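Local coordinates for protein lysin (Bacillus phage PBC5, PDB 6ILU) that probably recognises and binds the bacterial cell wall through its SH3b-type cell-wall-binding domain, targeting the phage endolysin to the host envelope, at residues A[14-19]-A[41-46]; A[26-31]-A[69-74]; A[48-53]-A[114-119]. All blocks are in the same frame, centred on the assembly; numbering follows the deposited sequence.

Interaction 1. Residues A[14-19]-A[41-46]; sequences VALSIY and TKKIPY. With SO4 (sulfate ion), chain E.
Lys43 puts CG anti to its backbone N (chi1 -178°) and keeps every later torsion extended, so the chain runs straight across Leu16 and Ser17 and delivers NZ to the point where strand 13-17 ends. There the ammonium bonds to Tyr19 O at 2.8 Å, approaching from above the carbonyl plane, and more weakly to Ser17 O. Ser17 OG, also anti to N, turns back to accept from Tyr19 N at 3.0 Å. The Leu16 side chain crosses that of Lys43 at about a right angle, CD1 lying 3.9 Å from Lys43 CG, and continues onto the Pro45 ring; beyond it Val14 CG1 lies alongside Pro45 CB. Water 1 accepts from Ser17 N and donates to Ile44 O. Tyr46 OH donates to Lys42 O at 2.6 Å, tying the ring's tip back to its own segment, while O1 of a sulfate, probably from the crystallisation liquor, accepts from Thr41 N. At the other end Ala15 and Tyr46 exchange nearly straight backbone bonds, Ala15 N to Tyr46 O at 2.9 Å: an antiparallel hydrogen-bonded pair opening strand 46-52, with an ST turn closing strand 13-17 of this SH3b-type beta fold.

Interaction 2. Residues A[26-31]-A[69-74]; sequences NLYERP and WAYNKH
Strands 26-29 and 69-71 meet at a steep 124° and join through a single antiparallel hydrogen-bonded pair, Tyr28 with Trp69, in which Tyr28 N gives to Trp69 O at 2.7 Å, in a bond clearly bent at its hydrogen, and Trp69 N returns one to Tyr28 O.

Trp69 holds CG anti to its carbonyl carbon, and this torsion together with a chi2 of 98° turns one face of the indole to Pro31. The proline CG stands over the five-membered ring of Trp69, 3.8 Å from its centroid and close to the normal, in a CH-pi contact; CD reaches toward NE1 and CB toward CD2, so the pyrrolidine lies obliquely across the pyrrole part. Tyr28 O sits at the indole edge, in plane. Tyr28 and Tyr71 both also have CG anti to the carbonyl carbon, and their side chains cross at about a right angle. Their rings, with planes inclined at 64° and centroids 5.5 Å apart, form an offset edge-to-face pair, the edge of Tyr71 turned to the face of Tyr28. The CE2 atoms of Tyr28 and Tyr71 meet at 3.9 Å. Next to the bridge, Leu27 CD2 touches Ala70 CB at 3.9 Å, and Trp69 O also receives the CA-H of Leu27. Water 2 links the segments beside the pair, donating to Asn26 O and accepting from Tyr71 N.

Pro34 touches both tyrosines, and Met60 packs on Tyr28 and Trp69. The bridge thus fixes the backbones at one point; apart from the water, aromatic and apolar contacts make up the rest, and no charged side chain pairs across these segments.

Interaction 3. Residues A[48-53]-A[114-119]; sequences VFAGYW and AHNRVG. With EDO (1,2-ethanediol), chain J.
The indole of Trp53 and the carboxamide of Asn116 approach tip to tip with their planes 76° apart, while the imidazole of His115 comes in across one face of the indole. The amide of Asn116 grips Gly51 from both of its ends: OD1 accepts from Gly51 N at 2.9 Å and ND2 donates to Gly51 O at 3.0 Å. Both donors stand above the plane of the carbonyl they address, but Gly51 O lies almost in the plane of the amide. This two-point hold goes with an unusual chi1 of -92° at Asn116. Water 3, which accepts from Arg117 N, lies within bonding distance of both Asn116 OD1 and Phe49 O and probably shares its protons among its neighbours. An ethanediol, probably from the crystallisation liquor, donates from O2 to Phe49 O at 2.8 Å and also bonds to Gly11 N.

Trp53 NE1 gives its proton to His115 O at 2.9 Å, the oxygen lying at the indole edge near the ring plane. The same histidine sets CD2 over the six-membered ring, 3.5 Å from Trp53 CZ2, with the ring planes oblique at 45°; its ND1 is engaged by Asn113 O.

The Asn116 amide stands in for a backbone partner of strand 46-52. Its two hydrogen bonds need opposite polarities and so fix which end is oxygen; these directional bonds and that of the indole N-H are combined with the imidazole-indole contact.

Interactions 1 and 2 interleave along the chain, as do 2 and 3, whereas interaction 1 closes before interaction 3 opens. Their centres lie about 13 Å (1 and 2), about 14 Å (2 and 3) and about 18 Å (1 and 3) apart, and all three reach the same antiparallel sheet. Ile18 N probably hydrogen-bonds to His74 O between interactions 1 and 2; Ala15 CB packs on Val48 CG2 between 1 and 3, on neighbouring strands 13-17 and 46-52; and Trp69 CZ3 lies against the backbone of 50-52 between 2 and 3. Interaction 2 ties the two-stranded sheet of 25-29 to this one, and interaction 3 joins it to the three-stranded sheet beginning at 116-118, linking the amino- and carboxy-terminal parts of the binding domain.

Interaction 1. Residues A[14-19]-A[41-46]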
loop_
_atom_site.group_PDB
_atom_site.type_symbol
_atom_site.label_atom_id
_atom_site.label_comp_id
_atom_site.label_asym_id
_atom_site.label_seq_id
_atom_site.Cartn_x
_atom_site.Cartn_y
_atom_site.Cartn_z
ATOM N N VAL A 14 7.808 0.121 0.507
ATOM C CA VAL A 14 8.934 -0.606 1.098
ATOM C C VAL A 14 9.034 -0.241 2.592
ATOM O O VAL A 14 9.088 0.947 2.952
ATOM C CB VAL A 14 10.267 -0.262 0.365
ATOM C CG1 VAL A 14 11.431 -0.970 1.029
ATOM C CG2 VAL A 14 10.191 -0.631 -1.128
ATOM N N ALA A 15 9.110 -1.250 3.458
ATOM C CA ALA A 15 9.124 -1.074 4.929
ATOM C C ALA A 15 10.472 -1.468 5.555
ATOM O O ALA A 15 11.085 -2.452 5.141
ATOM C CB ALA A 15 8.013 -1.929 5.540
ATOM N N LEU A 16 10.933 -0.694 6.522
ATOM C CA LEU A 16 12.138 -1.033 7.260
ATOM C C LEU A 16 11.852 -0.944 8.754
ATOM O O LEU A 16 11.307 0.051 9.199
ATOM C CB LEU A 16 13.253 -0.058 6.867
ATOM C CG LEU A 16 14.567 -0.279 7.596
ATOM C CD1 LEU A 16 15.264 -1.555 7.033
ATOM C CD2 LEU A 16 15.392 0.963 7.348
ATOM N N SER A 17 12.161 -2.002 9.502
ATOM C CA SER A 17 11.982 -2.024 10.959
ATOM C C SER A 17 12.512 -0.760 11.640
ATOM O O SER A 17 13.622 -0.309 11.324
ATOM C CB SER A 17 12.717 -3.223 11.566
ATOM O OG SER A 17 12.581 -3.237 12.994
ATOM N N ILE A 18 11.747 -0.237 12.597
ATOM C CA ILE A 18 12.272 0.849 13.447
ATOM C C ILE A 18 13.223 0.357 14.560
ATOM O O ILE A 18 13.871 1.168 15.230
ATOM C CB ILE A 18 11.132 1.674 14.118
ATOM C CG1 ILE A 18 10.365 0.808 15.140
ATOM C CG2 ILE A 18 10.200 2.277 13.028
ATOM C CD1 ILE A 18 9.304 1.612 15.985
ATOM N N TYR A 19 13.305 -0.959 14.742
ATOM C CA TYR A 19 14.107 -1.559 15.830
ATOM C C TYR A 19 15.502 -1.933 15.324
ATOM O O TYR A 19 15.735 -1.971 14.116
ATOM C CB TYR A 19 13.390 -2.803 16.371
ATOM C CG TYR A 19 12.036 -2.471 16.921
ATOM C CD1 TYR A 19 11.900 -1.927 18.198
ATOM C CD2 TYR A 19 10.897 -2.648 16.156
ATOM C CE1 TYR A 19 10.656 -1.600 18.691
ATOM C CE2 TYR A 19 9.661 -2.309 16.644
ATOM C CZ TYR A 19 9.544 -1.800 17.896
ATOM O OH TYR A 19 8.315 -1.467 18.379
ATOM N N THR A 41 13.720 -11.152 12.430
ATOM C CA THR A 41 14.813 -10.538 13.187
ATOM C C THR A 41 15.831 -9.916 12.236
ATOM O O THR A 41 16.674 -9.133 12.648
ATOM C CB THR A 41 15.535 -11.558 14.105
ATOM O OG1 THR A 41 15.899 -12.723 13.342
ATOM C CG2 THR A 41 14.639 -11.969 15.274
ATOM N N LYS A 42 15.759 -10.276 10.957
ATOM C CA LYS A 42 16.726 -9.776 9.981
ATOM C C LYS A 42 16.266 -8.445 9.474
ATOM O O LYS A 42 15.281 -8.367 8.741
ATOM C CB LYS A 42 16.881 -10.749 8.793
ATOM C CG LYS A 42 17.956 -10.358 7.795
ATOM C CD LYS A 42 19.315 -10.393 8.481
ATOM C CE LYS A 42 20.490 -10.205 7.524
ATOM N NZ LYS A 42 21.781 -10.270 8.300
ATOM N N LYS A 43 16.969 -7.391 9.846
ATOM C CA LYS A 43 16.555 -6.067 9.435
ATOM C C LYS A 43 17.107 -5.699 8.064
ATOM O O LYS A 43 18.287 -5.399 7.915
ATOM C CB LYS A 43 17.016 -5.030 10.462
ATOM C CG LYS A 43 16.573 -3.633 10.097
ATOM C CD LYS A 43 16.955 -2.708 11.246
ATOM C CE LYS A 43 16.588 -1.282 10.895
ATOM N NZ LYS A 43 16.690 -0.345 12.018
ATOM N N ILE A 44 16.240 -5.780 7.063
ATOM C CA ILE A 44 16.511 -5.321 5.708
ATOM C C ILE A 44 15.224 -4.679 5.196
ATOM O O ILE A 44 14.155 -4.906 5.762
ATOM C CB ILE A 44 16.907 -6.475 4.762
ATOM C CG1 ILE A 44 15.866 -7.577 4.843
ATOM C CG2 ILE A 44 18.279 -7.017 5.068
ATOM C CD1 ILE A 44 15.988 -8.552 3.705
ATOM N N PRO A 45 15.301 -3.910 4.105
ATOM C CA PRO A 45 14.022 -3.428 3.555
ATOM C C PRO A 45 13.150 -4.586 3.026
ATOM O O PRO A 45 13.681 -5.499 2.384
ATOM C CB PRO A 45 14.452 -2.506 2.408
ATOM C CG PRO A 45 15.859 -2.120 2.708
ATOM C CD PRO A 45 16.466 -3.308 3.433
ATOM N N TYR A 46 11.842 -4.547 3.302
ATOM C CA TYR A 46 10.902 -5.552 2.822
ATOM C C TYR A 46 9.834 -4.900 1.958
ATOM O O TYR A 46 9.245 -3.917 2.378
ATOM C CB TYR A 46 10.228 -6.270 3.993
ATOM C CG TYR A 46 11.188 -7.160 4.783
ATOM C CD1 TYR A 46 11.544 -8.407 4.305
ATOM C CD2 TYR A 46 11.721 -6.725 5.998
ATOM C CE1 TYR A 46 12.421 -9.236 5.021
ATOM C CE2 TYR A 46 12.612 -7.531 6.730
ATOM C CZ TYR A 46 12.945 -8.789 6.229
ATOM O OH TYR A 46 13.828 -9.570 6.948
HETATM S S SO4 E . 13.757 -13.694 9.231
HETATM O O1 SO4 E . 14.314 -13.221 10.497
HETATM O O2 SO4 E . 12.481 -14.363 9.478
HETATM O O3 SO4 E . 14.679 -14.636 8.600
HETATM O O4 SO4 E . 13.549 -12.554 8.338
HETATM O O HOH W 1 13.198 -4.373 8.346
#

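Interaction 2. Residues A[26-31]-A[69-74]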
loop_
_atom_site.group_PDB
_atom_site.type_symbol
_atom_site.label_atom_id
_atom_site.label_comp_id
_atom_site.label_asym_id
_atom_site.label_seq_id
_atom_site.Cartn_x
_atom_site.Cartn_y
_atom_site.Cartn_z
ATOM N N ASN A 26 7.024 -8.970 15.147
ATOM C CA ASN A 26 6.076 -10.073 14.969
ATOM C C ASN A 26 5.287 -9.991 13.676
ATOM O O ASN A 26 4.958 -8.905 13.198
ATOM C CB ASN A 26 5.093 -10.139 16.131
ATOM C CG ASN A 26 5.792 -10.363 17.449
ATOM O OD1 ASN A 26 6.685 -11.187 17.537
ATOM N ND2 ASN A 26 5.443 -9.577 18.454
ATOM N N LEU A 27 5.040 -11.175 13.116
ATOM C CA LEU A 27 4.172 -11.341 11.952
ATOM C C LEU A 27 2.926 -12.082 12.397
ATOM O O LEU A 27 2.986 -12.922 13.317
ATOM C CB LEU A 27 4.845 -12.136 10.823
ATOM C CG LEU A 27 6.104 -11.529 10.224
ATOM C CD1 LEU A 27 6.689 -12.434 9.158
ATOM C CD2 LEU A 27 5.837 -10.116 9.679
ATOM N N TYR A 28 1.833 -11.814 11.679
ATOM C CA TYR A 28 0.506 -12.250 12.063
ATOM C C TYR A 28 -0.307 -12.717 10.874
ATOM O O TYR A 28 -0.046 -12.340 9.705
ATOM C CB TYR A 28 -0.272 -11.098 12.707
ATOM C CG TYR A 28 0.321 -10.582 13.995
ATOM C CD1 TYR A 28 -0.029 -11.148 15.208
ATOM C CD2 TYR A 28 1.236 -9.539 13.980
ATOM C CE1 TYR A 28 0.518 -10.671 16.415
ATOM C CE2 TYR A 28 1.819 -9.083 15.182
ATOM C CZ TYR A 28 1.428 -9.642 16.379
ATOM O OH TYR A 28 1.975 -9.185 17.560
ATOM N N GLU A 29 -1.325 -13.524 11.164
ATOM C CA GLU A 29 -2.423 -13.681 10.201
ATOM C C GLU A 29 -3.676 -12.995 10.774
ATOM O O GLU A 29 -3.683 -12.588 11.953
ATOM C CB GLU A 29 -2.687 -15.166 9.894
ATOM C CG GLU A 29 -3.046 -15.972 11.083
ATOM C CD GLU A 29 -3.186 -17.459 10.743
ATOM O OE1 GLU A 29 -4.116 -17.810 10.006
ATOM O OE2 GLU A 29 -2.370 -18.271 11.217
ATOM N N ARG A 30 -4.708 -12.811 9.932
ATOM C CA ARG A 30 -6.023 -12.284 10.376
ATOM C C ARG A 30 -5.923 -10.834 10.887
ATOM O O ARG A 30 -6.068 -10.539 12.085
ATOM C CB ARG A 30 -6.661 -13.191 11.473
ATOM C CG ARG A 30 -8.164 -12.896 11.633
ATOM C CD ARG A 30 -8.893 -13.870 12.537
ATOM N NE ARG A 30 -8.461 -13.650 13.923
ATOM C CZ ARG A 30 -8.885 -14.375 14.953
ATOM N NH1 ARG A 30 -9.757 -15.378 14.773
ATOM N NH2 ARG A 30 -8.443 -14.102 16.186
ATOM N N PRO A 31 -5.747 -9.888 9.967
ATOM C CA PRO A 31 -5.342 -8.547 10.435
ATOM C C PRO A 31 -6.415 -7.797 11.206
ATOM O O PRO A 31 -6.057 -6.923 11.987
ATOM C CB PRO A 31 -4.965 -7.818 9.125
ATOM C CG PRO A 31 -5.640 -8.606 8.065
ATOM C CD PRO A 31 -5.610 -10.047 8.508
ATOM N N TRP A 69 1.399 -10.507 7.911
ATOM C CA TRP A 69 0.968 -9.159 8.333
ATOM C C TRP A 69 1.765 -8.646 9.524
ATOM O O TRP A 69 2.116 -9.413 10.428
ATOM C CB TRP A 69 -0.522 -9.164 8.738
ATOM C CG TRP A 69 -1.451 -9.365 7.578
ATOM C CD1 TRP A 69 -2.015 -10.526 7.201
ATOM C CD2 TRP A 69 -1.900 -8.364 6.661
ATOM N NE1 TRP A 69 -2.831 -10.332 6.082
ATOM C CE2 TRP A 69 -2.762 -8.991 5.753
ATOM C CE3 TRP A 69 -1.680 -6.981 6.565
ATOM C CZ2 TRP A 69 -3.420 -8.281 4.719
ATOM C CZ3 TRP A 69 -2.298 -6.270 5.551
ATOM C CH2 TRP A 69 -3.150 -6.917 4.623
ATOM N N ALA A 70 2.019 -7.332 9.524
ATOM C CA ALA A 70 2.764 -6.720 10.617
ATOM C C ALA A 70 2.202 -5.321 10.869
ATOM O O ALA A 70 1.678 -4.683 9.959
ATOM C CB ALA A 70 4.254 -6.632 10.293
ATOM N N TYR A 71 2.342 -4.824 12.086
ATOM C CA TYR A 71 1.819 -3.470 12.338
ATOM C C TYR A 71 2.680 -2.382 11.695
ATOM O O TYR A 71 3.911 -2.385 11.861
ATOM C CB TYR A 71 1.711 -3.213 13.846
ATOM C CG TYR A 71 0.621 -3.991 14.522
ATOM C CD1 TYR A 71 -0.713 -3.657 14.331
ATOM C CD2 TYR A 71 0.914 -5.064 15.357
ATOM C CE1 TYR A 71 -1.741 -4.374 14.962
ATOM C CE2 TYR A 71 -0.109 -5.772 15.984
ATOM C CZ TYR A 71 -1.427 -5.416 15.790
ATOM O OH TYR A 71 -2.421 -6.096 16.456
ATOM N N ASN A 72 2.024 -1.423 11.007
ATOM C CA ASN A 72 2.748 -0.294 10.413
ATOM C C ASN A 72 3.643 0.404 11.407
ATOM O O ASN A 72 4.700 0.902 11.032
ATOM C CB ASN A 72 1.795 0.769 9.833
ATOM C CG ASN A 72 0.952 0.236 8.689
ATOM O OD1 ASN A 72 0.609 -0.954 8.654
ATOM N ND2 ASN A 72 0.626 1.112 7.738
ATOM N N LYS A 73 3.199 0.487 12.666
ATOM C CA LYS A 73 3.897 1.298 13.664
ATOM C C LYS A 73 5.313 0.754 13.967
ATOM O O LYS A 73 6.130 1.485 14.539
ATOM C CB LYS A 73 3.065 1.374 14.965
ATOM C CG LYS A 73 2.900 0.057 15.666
ATOM C CD LYS A 73 1.920 0.163 16.819
ATOM C CE LYS A 73 1.674 -1.223 17.403
ATOM N NZ LYS A 73 0.908 -1.188 18.695
ATOM N N HIS A 74 5.600 -0.476 13.544
ATOM C CA HIS A 74 6.916 -1.058 13.800
ATOM C C HIS A 74 7.885 -0.764 12.662
ATOM O O HIS A 74 8.999 -1.252 12.695
ATOM C CB HIS A 74 6.806 -2.592 14.007
ATOM C CG HIS A 74 6.008 -2.975 15.218
ATOM N ND1 HIS A 74 6.019 -2.242 16.388
ATOM C CD2 HIS A 74 5.151 -4.001 15.426
ATOM C CE1 HIS A 74 5.224 -2.814 17.275
ATOM N NE2 HIS A 74 4.676 -3.881 16.712
HETATM O O HOH W 2 3.909 -6.462 14.034
#

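Interaction 3. Residues A[48-53]-A[114-119]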
loop_
_atom_site.group_PDB
_atom_site.type_symbol
_atom_site.label_atom_id
_atom_site.label_comp_id
_atom_site.label_asym_id
_atom_site.label_seq_id
_atom_site.Cartn_x
_atom_site.Cartn_y
_atom_site.Cartn_z
ATOM N N VAL A 48 6.252 -4.182 0.554
ATOM C CA VAL A 48 4.899 -4.262 1.093
ATOM C C VAL A 48 3.938 -4.576 -0.061
ATOM O O VAL A 48 3.955 -3.886 -1.103
ATOM C CB VAL A 48 4.499 -2.917 1.712
ATOM C CG1 VAL A 48 3.053 -2.952 2.167
ATOM C CG2 VAL A 48 5.446 -2.578 2.930
ATOM N N PHE A 49 3.093 -5.588 0.134
ATOM C CA PHE A 49 2.188 -6.005 -0.923
ATOM C C PHE A 49 0.743 -5.564 -0.723
ATOM O O PHE A 49 0.005 -5.477 -1.722
ATOM C CB PHE A 49 2.268 -7.540 -1.097
ATOM C CG PHE A 49 3.611 -7.962 -1.590
ATOM C CD1 PHE A 49 4.568 -8.422 -0.716
ATOM C CD2 PHE A 49 3.953 -7.773 -2.924
ATOM C CE1 PHE A 49 5.846 -8.729 -1.175
ATOM C CE2 PHE A 49 5.229 -8.102 -3.410
ATOM C CZ PHE A 49 6.188 -8.565 -2.525
ATOM N N ALA A 50 0.346 -5.289 0.507
ATOM C CA ALA A 50 -1.029 -4.890 0.812
ATOM C C ALA A 50 -1.062 -4.161 2.122
ATOM O O ALA A 50 -0.160 -4.316 2.962
ATOM C CB ALA A 50 -1.981 -6.105 0.877
ATOM N N GLY A 51 -2.138 -3.423 2.322
ATOM C CA GLY A 51 -2.357 -2.680 3.558
ATOM C C GLY A 51 -3.720 -3.063 4.113
ATOM O O GLY A 51 -4.682 -3.360 3.357
ATOM N N TYR A 52 -3.792 -3.122 5.453
ATOM C CA TYR A 52 -5.039 -3.254 6.186
ATOM C C TYR A 52 -5.222 -1.909 6.847
ATOM O O TYR A 52 -4.386 -1.513 7.694
ATOM C CB TYR A 52 -4.969 -4.344 7.250
ATOM C CG TYR A 52 -6.183 -4.308 8.113
ATOM C CD1 TYR A 52 -7.444 -4.562 7.577
ATOM C CD2 TYR A 52 -6.091 -3.953 9.465
ATOM C CE1 TYR A 52 -8.597 -4.490 8.360
ATOM C CE2 TYR A 52 -7.243 -3.893 10.268
ATOM C CZ TYR A 52 -8.477 -4.197 9.713
ATOM O OH TYR A 52 -9.622 -4.159 10.483
ATOM N N TRP A 53 -6.276 -1.184 6.469
ATOM C CA TRP A 53 -6.467 0.198 6.912
ATOM C C TRP A 53 -7.459 0.216 8.057
ATOM O O TRP A 53 -8.605 0.629 7.927
ATOM C CB TRP A 53 -6.893 1.050 5.684
ATOM C CG TRP A 53 -5.787 0.943 4.682
ATOM C CD1 TRP A 53 -5.775 0.178 3.504
ATOM C CD2 TRP A 53 -4.520 1.603 4.737
ATOM N NE1 TRP A 53 -4.553 0.304 2.888
ATOM C CE2 TRP A 53 -3.768 1.173 3.617
ATOM C CE3 TRP A 53 -3.917 2.480 5.661
ATOM C CZ2 TRP A 53 -2.465 1.615 3.382
ATOM C CZ3 TRP A 53 -2.643 2.936 5.416
ATOM C CH2 TRP A 53 -1.920 2.505 4.285
ATOM N N ALA A 114 0.157 4.807 -2.713
ATOM C CA ALA A 114 -0.523 3.552 -3.078
ATOM C C ALA A 114 -1.002 2.856 -1.801
ATOM O O ALA A 114 -0.158 2.517 -0.973
ATOM C CB ALA A 114 0.452 2.647 -3.814
ATOM N N HIS A 115 -2.319 2.660 -1.641
ATOM C CA HIS A 115 -2.870 2.002 -0.454
ATOM C C HIS A 115 -3.164 0.510 -0.653
ATOM O O HIS A 115 -3.237 -0.239 0.337
ATOM C CB HIS A 115 -4.161 2.685 0.006
ATOM C CG HIS A 115 -3.919 3.977 0.726
ATOM N ND1 HIS A 115 -3.376 5.082 0.101
ATOM C CD2 HIS A 115 -4.187 4.350 1.999
ATOM C CE1 HIS A 115 -3.303 6.083 0.970
ATOM N NE2 HIS A 115 -3.770 5.664 2.135
ATOM N N ASN A 116 -3.309 0.096 -1.929
ATOM C CA ASN A 116 -3.523 -1.312 -2.271
ATOM C C ASN A 116 -3.544 -1.367 -3.781
ATOM O O ASN A 116 -3.793 -0.351 -4.427
ATOM C CB ASN A 116 -4.845 -1.885 -1.655
ATOM C CG ASN A 116 -4.619 -2.526 -0.300
ATOM O OD1 ASN A 116 -3.689 -3.315 -0.155
ATOM N ND2 ASN A 116 -5.520 -2.292 0.669
ATOM N N ARG A 117 -3.287 -2.539 -4.346
ATOM C CA ARG A 117 -3.347 -2.728 -5.799
ATOM C C ARG A 117 -3.958 -4.080 -6.063
ATOM O O ARG A 117 -3.450 -5.130 -5.574
ATOM C CB ARG A 117 -1.950 -2.699 -6.458
ATOM C CG ARG A 117 -1.263 -1.388 -6.477
ATOM C CD ARG A 117 0.176 -1.644 -6.884
ATOM N NE ARG A 117 0.340 -1.841 -8.331
ATOM C CZ ARG A 117 1.534 -1.911 -8.910
ATOM N NH1 ARG A 117 2.673 -1.859 -8.185
ATOM N NH2 ARG A 117 1.604 -2.031 -10.235
ATOM N N VAL A 118 -5.038 -4.086 -6.852
ATOM C CA VAL A 118 -5.830 -5.288 -7.135
ATOM C C VAL A 118 -6.357 -5.221 -8.555
ATOM O O VAL A 118 -6.977 -4.213 -8.920
ATOM C CB VAL A 118 -7.078 -5.418 -6.189
ATOM C CG1 VAL A 118 -7.838 -6.654 -6.492
ATOM C CG2 VAL A 118 -6.642 -5.361 -4.726
ATOM N N GLY A 119 -6.157 -6.277 -9.344
ATOM C CA GLY A 119 -6.879 -6.373 -10.609
ATOM C C GLY A 119 -6.657 -5.247 -11.594
ATOM O O GLY A 119 -7.555 -4.960 -12.404
HETATM C C1 EDO J . 0.431 -5.932 -6.598
HETATM O O1 EDO J . 1.738 -6.508 -6.445
HETATM C C2 EDO J . -0.161 -5.945 -5.197
HETATM O O2 EDO J . 0.727 -5.174 -4.379
HETATM O O HOH W 3 -2.638 -4.636 -2.269
#